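Local atomic coordinates of DNA polymerase (Pyrobaculum calidifontis, PDB entry 5MDN), a protein that probably catalyses template-directed DNA synthesis, adding deoxyribonucleotides from their triphosphates to a growing DNA strand with release of diphosphate. Residues A[58-64]-A[94-99]; A[389-395]-A[522-526]. All coordinates share one frame; numbering follows the deposited sequence.

Contact 1 of 2, residues A[58-64]-A[94-99]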
loop_
_atom_site.group_PDB
_atom_site.type_symbol
_atom_site.label_atom_id
_atom_site.label_comp_id
_atom_site.label_asym_id
_atom_site.label_seq_id
_atom_site.Cartn_x
_atom_site.Cartn_y
_atom_site.Cartn_z
ATOM N N LEU A 58 4.288 17.664 37.006
ATOM C CA LEU A 58 4.168 17.834 35.564
ATOM C C LEU A 58 3.777 19.253 35.170
ATOM O O LEU A 58 4.050 19.664 34.038
ATOM C CB LEU A 58 3.153 16.834 35.010
ATOM C CG LEU A 58 3.691 15.409 34.889
ATOM C CD1 LEU A 58 2.643 14.479 34.311
ATOM C CD2 LEU A 58 4.960 15.383 34.051
ATOM N N SER A 59 3.142 20.008 36.069
ATOM C CA SER A 59 2.696 21.358 35.744
ATOM C C SER A 59 3.843 22.336 35.510
ATOM O O SER A 59 3.602 23.424 34.976
ATOM C CB SER A 59 1.789 21.887 36.855
ATOM O OG SER A 59 0.522 21.250 36.826
ATOM N N ARG A 60 5.074 21.988 35.891
ATOM C CA ARG A 60 6.197 22.891 35.670
ATOM C C ARG A 60 6.713 22.865 34.237
ATOM O O ARG A 60 7.420 23.794 33.836
ATOM C CB ARG A 60 7.352 22.556 36.617
ATOM C CG ARG A 60 7.989 21.197 36.368
ATOM C CD ARG A 60 9.483 21.220 36.629
ATOM N NE ARG A 60 10.240 21.450 35.403
ATOM C CZ ARG A 60 10.665 22.641 34.998
ATOM N NH1 ARG A 60 10.411 23.720 35.726
ATOM N NH2 ARG A 60 11.351 22.754 33.869
ATOM N N VAL A 61 6.391 21.828 33.464
ATOM C CA VAL A 61 6.935 21.690 32.117
ATOM C C VAL A 61 5.892 22.083 31.077
ATOM O O VAL A 61 6.238 22.532 29.978
ATOM C CB VAL A 61 7.460 20.258 31.878
ATOM C CG1 VAL A 61 6.316 19.258 31.816
ATOM C CG2 VAL A 61 8.313 20.199 30.618
ATOM N N ALA A 62 4.615 21.948 31.418
ATOM C CA ALA A 62 3.527 22.234 30.493
ATOM C C ALA A 62 2.218 22.253 31.280
ATOM O O ALA A 62 2.138 21.660 32.360
ATOM C CB ALA A 62 3.461 21.189 29.366
ATOM N N PRO A 63 1.188 22.921 30.758
ATOM C CA PRO A 63 -0.107 22.925 31.451
ATOM C C PRO A 63 -0.772 21.558 31.396
ATOM O O PRO A 63 -0.730 20.866 30.377
ATOM C CB PRO A 63 -0.918 23.978 30.684
ATOM C CG PRO A 63 -0.279 24.044 29.341
ATOM C CD PRO A 63 1.182 23.800 29.576
ATOM N N VAL A 64 -1.388 21.174 32.511
ATOM C CA VAL A 64 -2.023 19.871 32.667
ATOM C C VAL A 64 -3.489 20.084 33.017
ATOM O O VAL A 64 -3.812 20.876 33.909
ATOM C CB VAL A 64 -1.324 19.024 33.748
ATOM C CG1 VAL A 64 -2.024 17.685 33.914
ATOM C CG2 VAL A 64 0.144 18.825 33.396
ATOM N N LYS A 94 6.498 16.860 25.732
ATOM C CA LYS A 94 7.117 17.454 26.913
ATOM C C LYS A 94 6.670 16.743 28.182
ATOM O O LYS A 94 7.483 16.479 29.075
ATOM C CB LYS A 94 6.788 18.945 26.984
ATOM C CG LYS A 94 7.403 19.772 25.866
ATOM C CD LYS A 94 7.147 21.255 26.073
ATOM C CE LYS A 94 5.702 21.618 25.765
ATOM N NZ LYS A 94 5.475 23.091 25.830
ATOM N N LEU A 95 5.378 16.424 28.279
ATOM C CA LEU A 95 4.870 15.757 29.471
ATOM C C LEU A 95 5.303 14.297 29.518
ATOM O O LEU A 95 5.573 13.763 30.597
ATOM C CB LEU A 95 3.350 15.876 29.524
ATOM C CG LEU A 95 2.845 17.317 29.575
ATOM C CD1 LEU A 95 1.384 17.395 29.189
ATOM C CD2 LEU A 95 3.059 17.901 30.961
ATOM N N ARG A 96 5.365 13.633 28.359
ATOM C CA ARG A 96 5.826 12.248 28.310
ATOM C C ARG A 96 7.230 12.107 28.889
ATOM O O ARG A 96 7.467 11.287 29.784
ATOM C CB ARG A 96 5.789 11.732 26.871
ATOM C CG ARG A 96 6.664 10.510 26.638
ATOM C CD ARG A 96 6.471 9.935 25.245
ATOM N NE ARG A 96 7.467 8.911 24.941
ATOM C CZ ARG A 96 7.254 7.878 24.132
ATOM N NH1 ARG A 96 6.071 7.719 23.555
ATOM N NH2 ARG A 96 8.221 6.998 23.910
ATOM N N GLU A 97 8.177 12.894 28.378
ATOM C CA GLU A 97 9.557 12.791 28.839
ATOM C C GLU A 97 9.691 13.225 30.294
ATOM O O GLU A 97 10.393 12.578 31.081
ATOM C CB GLU A 97 10.464 13.626 27.939
ATOM C CG GLU A 97 10.533 13.126 26.504
ATOM C CD GLU A 97 11.063 14.174 25.546
ATOM O OE1 GLU A 97 11.230 15.338 25.971
ATOM O OE2 GLU A 97 11.318 13.834 24.370
ATOM N N ALA A 98 9.033 14.326 30.666
ATOM C CA ALA A 98 9.092 14.798 32.045
ATOM C C ALA A 98 8.473 13.793 33.009
ATOM O O ALA A 98 8.947 13.638 34.140
ATOM C CB ALA A 98 8.395 16.152 32.168
ATOM N N ALA A 99 7.392 13.122 32.588
ATOM C CA ALA A 99 6.694 12.187 33.469
ATOM C C ALA A 99 7.631 11.125 34.027
ATOM O O ALA A 99 7.519 10.746 35.198
ATOM C CB ALA A 99 5.533 11.526 32.727
#

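Contact 2 of 2, residues A[389-395]-A[522-526]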
loop_
_atom_site.group_PDB
_atom_site.type_symbol
_atom_site.label_atom_id
_atom_site.label_comp_id
_atom_site.label_asym_id
_atom_site.label_seq_id
_atom_site.Cartn_x
_atom_site.Cartn_y
_atom_site.Cartn_z
ATOM N N ALA A 389 -2.028 -0.284 25.580
ATOM C CA ALA A 389 -1.182 -0.755 24.496
ATOM C C ALA A 389 0.290 -0.722 24.905
ATOM O O ALA A 389 0.735 0.227 25.555
ATOM C CB ALA A 389 -1.388 0.098 23.249
ATOM N N PRO A 390 1.062 -1.749 24.544
ATOM C CA PRO A 390 2.517 -1.692 24.754
ATOM C C PRO A 390 3.178 -0.620 23.898
ATOM O O PRO A 390 2.500 0.118 23.176
ATOM C CB PRO A 390 2.991 -3.101 24.366
ATOM C CG PRO A 390 1.762 -3.955 24.393
ATOM C CD PRO A 390 0.624 -3.058 24.032
ATOM N N ASN A 391 4.502 -0.531 23.959
ATOM C CA ASN A 391 5.258 0.502 23.268
ATOM C C ASN A 391 5.986 -0.061 22.054
ATOM O O ASN A 391 6.128 -1.274 21.883
ATOM C CB ASN A 391 6.249 1.177 24.220
ATOM C CG ASN A 391 5.562 2.073 25.224
ATOM O OD1 ASN A 391 4.592 2.760 24.898
ATOM N ND2 ASN A 391 6.064 2.080 26.452
ATOM N N ARG A 392 6.444 0.854 21.204
ATOM C CA ARG A 392 7.045 0.529 19.919
ATOM C C ARG A 392 8.534 0.837 19.938
ATOM O O ARG A 392 9.027 1.593 20.779
ATOM C CB ARG A 392 6.397 1.323 18.775
ATOM C CG ARG A 392 4.885 1.312 18.739
ATOM C CD ARG A 392 4.259 2.401 19.606
ATOM N NE ARG A 392 3.336 1.825 20.580
ATOM C CZ ARG A 392 2.308 2.471 21.120
ATOM N NH1 ARG A 392 2.060 3.728 20.781
ATOM N NH2 ARG A 392 1.522 1.856 21.992
ATOM N N GLU A 393 9.250 0.234 18.987
ATOM C CA GLU A 393 10.636 0.595 18.715
ATOM C C GLU A 393 10.777 1.427 17.444
ATOM O O GLU A 393 11.205 2.581 17.502
ATOM C CB GLU A 393 11.508 -0.664 18.644
ATOM C CG GLU A 393 11.531 -1.441 19.953
ATOM C CD GLU A 393 12.100 -0.630 21.107
ATOM O OE1 GLU A 393 13.074 0.125 20.891
ATOM O OE2 GLU A 393 11.570 -0.743 22.232
ATOM N N GLU A 394 10.433 0.863 16.290
ATOM C CA GLU A 394 10.528 1.615 15.048
ATOM C C GLU A 394 9.552 1.032 14.047
ATOM O O GLU A 394 8.930 -0.008 14.281
ATOM C CB GLU A 394 11.956 1.564 14.490
ATOM C CG GLU A 394 12.605 0.179 14.578
ATOM C CD GLU A 394 12.096 -0.819 13.533
ATOM O OE1 GLU A 394 11.605 -0.395 12.466
ATOM O OE2 GLU A 394 12.200 -2.040 13.779
ATOM N N ARG A 395 9.402 1.735 12.935
ATOM C CA ARG A 395 8.707 1.206 11.766
ATOM C C ARG A 395 9.692 0.996 10.619
ATOM O O ARG A 395 10.363 1.940 10.191
ATOM C CB ARG A 395 7.548 2.109 11.309
ATOM C CG ARG A 395 6.212 1.973 12.088
ATOM C CD ARG A 395 5.085 2.891 11.544
ATOM N NE ARG A 395 3.821 2.660 12.276
ATOM C CZ ARG A 395 3.593 3.237 13.450
ATOM N NH1 ARG A 395 4.533 4.035 13.962
ATOM N NH2 ARG A 395 2.464 3.015 14.106
ATOM N N GLY A 522 9.212 -4.622 15.146
ATOM C CA GLY A 522 8.810 -3.307 15.605
ATOM C C GLY A 522 7.312 -3.160 15.773
ATOM O O GLY A 522 6.733 -2.144 15.380
ATOM N N ALA A 523 6.674 -4.166 16.361
ATOM C CA ALA A 523 5.239 -4.154 16.600
ATOM C C ALA A 523 4.949 -4.059 18.093
ATOM O O ALA A 523 5.740 -4.501 18.931
ATOM C CB ALA A 523 4.568 -5.402 16.022
ATOM N N ARG A 524 3.798 -3.466 18.410
ATOM C CA ARG A 524 3.401 -3.283 19.801
ATOM C C ARG A 524 3.172 -4.624 20.486
ATOM O O ARG A 524 3.675 -4.869 21.588
ATOM C CB ARG A 524 2.151 -2.409 19.850
ATOM C CG ARG A 524 2.472 -1.030 19.338
ATOM C CD ARG A 524 1.288 -0.124 19.094
ATOM N NE ARG A 524 1.705 0.916 18.154
ATOM C CZ ARG A 524 1.153 2.116 18.035
ATOM N NH1 ARG A 524 0.148 2.470 18.818
ATOM N NH2 ARG A 524 1.625 2.970 17.135
ATOM N N TRP A 525 2.408 -5.507 19.842
ATOM C CA TRP A 525 2.129 -6.838 20.361
ATOM C C TRP A 525 3.070 -7.890 19.784
ATOM O O TRP A 525 2.670 -9.044 19.592
ATOM C CB TRP A 525 0.671 -7.212 20.095
ATOM C CG TRP A 525 -0.272 -6.523 21.024
ATOM C CD1 TRP A 525 -0.634 -6.933 22.270
ATOM C CD2 TRP A 525 -0.953 -5.283 20.793
ATOM N NE1 TRP A 525 -1.510 -6.034 22.827
ATOM C CE2 TRP A 525 -1.721 -5.011 21.941
ATOM C CE3 TRP A 525 -0.991 -4.381 19.726
ATOM C CZ2 TRP A 525 -2.519 -3.875 22.054
ATOM C CZ3 TRP A 525 -1.784 -3.254 19.839
ATOM C CH2 TRP A 525 -2.538 -3.011 20.994
ATOM N N TYR A 526 4.314 -7.507 19.504
ATOM C CA TYR A 526 5.317 -8.453 19.038
ATOM C C TYR A 526 5.811 -9.315 20.192
ATOM O O TYR A 526 6.191 -8.803 21.249
ATOM C CB TYR A 526 6.495 -7.726 18.395
ATOM C CG TYR A 526 7.677 -8.635 18.133
ATOM C CD1 TYR A 526 7.630 -9.597 17.130
ATOM C CD2 TYR A 526 8.831 -8.548 18.901
ATOM C CE1 TYR A 526 8.701 -10.438 16.895
ATOM C CE2 TYR A 526 9.907 -9.384 18.673
ATOM C CZ TYR A 526 9.836 -10.327 17.668
ATOM O OH TYR A 526 10.904 -11.163 17.436
#

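Contact 1 of 2, residues A[58-64]-A[94-99]
Leu-95 sends one branch, CD2, from helix 92-100 into a pocket of apolar side chains formed where helix 51-58 ends and the chain turns toward strand 64-74. Three groups close on that methyl: Val-61 CG1 at 3.6 Å from Leu-95 CD2, Ala-62 CB at 3.7 Å from Leu-95 CD2, and, crossing at a slant, Val-64 CG2 at 3.9 Å from Leu-95 CD2. A second set of methyl contacts lies one turn further along the helix. Leu-58 CD2 sits over the small residues there, 4.0 Å from Ala-98 CB and 4.1 Å from Ala-99 CB, so the alanines let the leucine come close to the helix backbone. Val-61 bridges the two sets. With chi1 at 69° its CG1 takes the place between backbone N and carbonyl carbon and reaches Ala-98 CB at 3.8 Å as well as Leu-95, while CG2 faces Lys-94, 4.1 Å from Lys-94 CB. Cutting Val-61 back to an alanine removes both gamma methyls and is likely to leave a gap between Leu-95 CD2 and Ala-98 CB.

Polar contributions are slight. No hydrogen bond joins the two segments; the carbonyl O of Leu-58, which faces Leu-95 CD2, accepts a bond from Val-61 N within its own turn. Lys-94, bent at chi3, contributes its aliphatic part, CE coming near Ala-62 CB, and its NZ makes a weak, long ion pair with Asp-91.

Beneath, Leu-95 and Ala-99 rest on Phe-42 of strand 41-46, and Leu-58 on Val-84 of strand 77-86. The chain order is strand, helix, two strands, helix, strand, with 64-74 and 105-109 outermost in the antiparallel sheet: the ferredoxin-like beta-alpha-beta-beta-alpha-beta arrangement, in which both helices pack side by side on one face of the sheet.

Contact 2 of 2, residues A[389-395]-A[522-526]
Arg-392 and Arg-524 meet because one chain folds and the other reaches out: Arg-392 bends at chi2 (86°) and again at chi3, whereas Arg-524 runs extended from CG to NE. Their guanidinium groups end up stacked face to face, with centres 3.3 Å apart and planes only 6° from parallel. Arg-395, also extended from CG to NE, brings NH2 close to Arg-524 NH2, but its plane is turned 73° from that of Arg-524; the exact spacing is not reliable at this resolution. No hydrogen bond links the segments.

At the other end the contact is apolar. Pro-390 points CD at one face of the Trp-525 indole, the two side chains crossing at about a right angle; CD stands 4.0 Å from the centroid of the five-membered ring in a CH-pi contact, and Ala-389 CB touches Trp-525 CH2 at 4.0 Å. Leu-378 and Ala-382 of helix 370-384 also pack on the tryptophan. Where the segments meet near Gly-522, its CA makes a CA-H...O contact of 3.6 Å with Glu-394 O.

The like charges have acidic mates nearby: Arg-392 NH1 forms a salt bridge with Asp-112, Arg-524 NE another with Glu-375, and Arg-395 NH2 adds a weak, long ion pair to the same glutamate. Stacking of the guanidinium faces is therefore probably tolerated because these carboxylates offset the positive charge.

How the contacts relate
The centre of contact 1 lies about 37 Å, and that of contact 2 about 20 Å, from the centre of the chain; the first is partly buried, the second more enclosed. Their centres stand about 24 Å apart and their nearest atoms about 5 Å. Strand 105-109 joins them: Ala-99 of contact 1 packs on Val-108, while Asn-391 of contact 2 gives its ND2 to the Val-108 carbonyl. Contact 1 is apolar packing of helix 92-100 against the end of helix 51-58 and the loop after it. Contact 2 pairs two loops of the polymerase part through stacked arginines and a proline-tryptophan contact, drawing its acids from Asp-112, just after strand 105-109, and Glu-375 of helix 370-384.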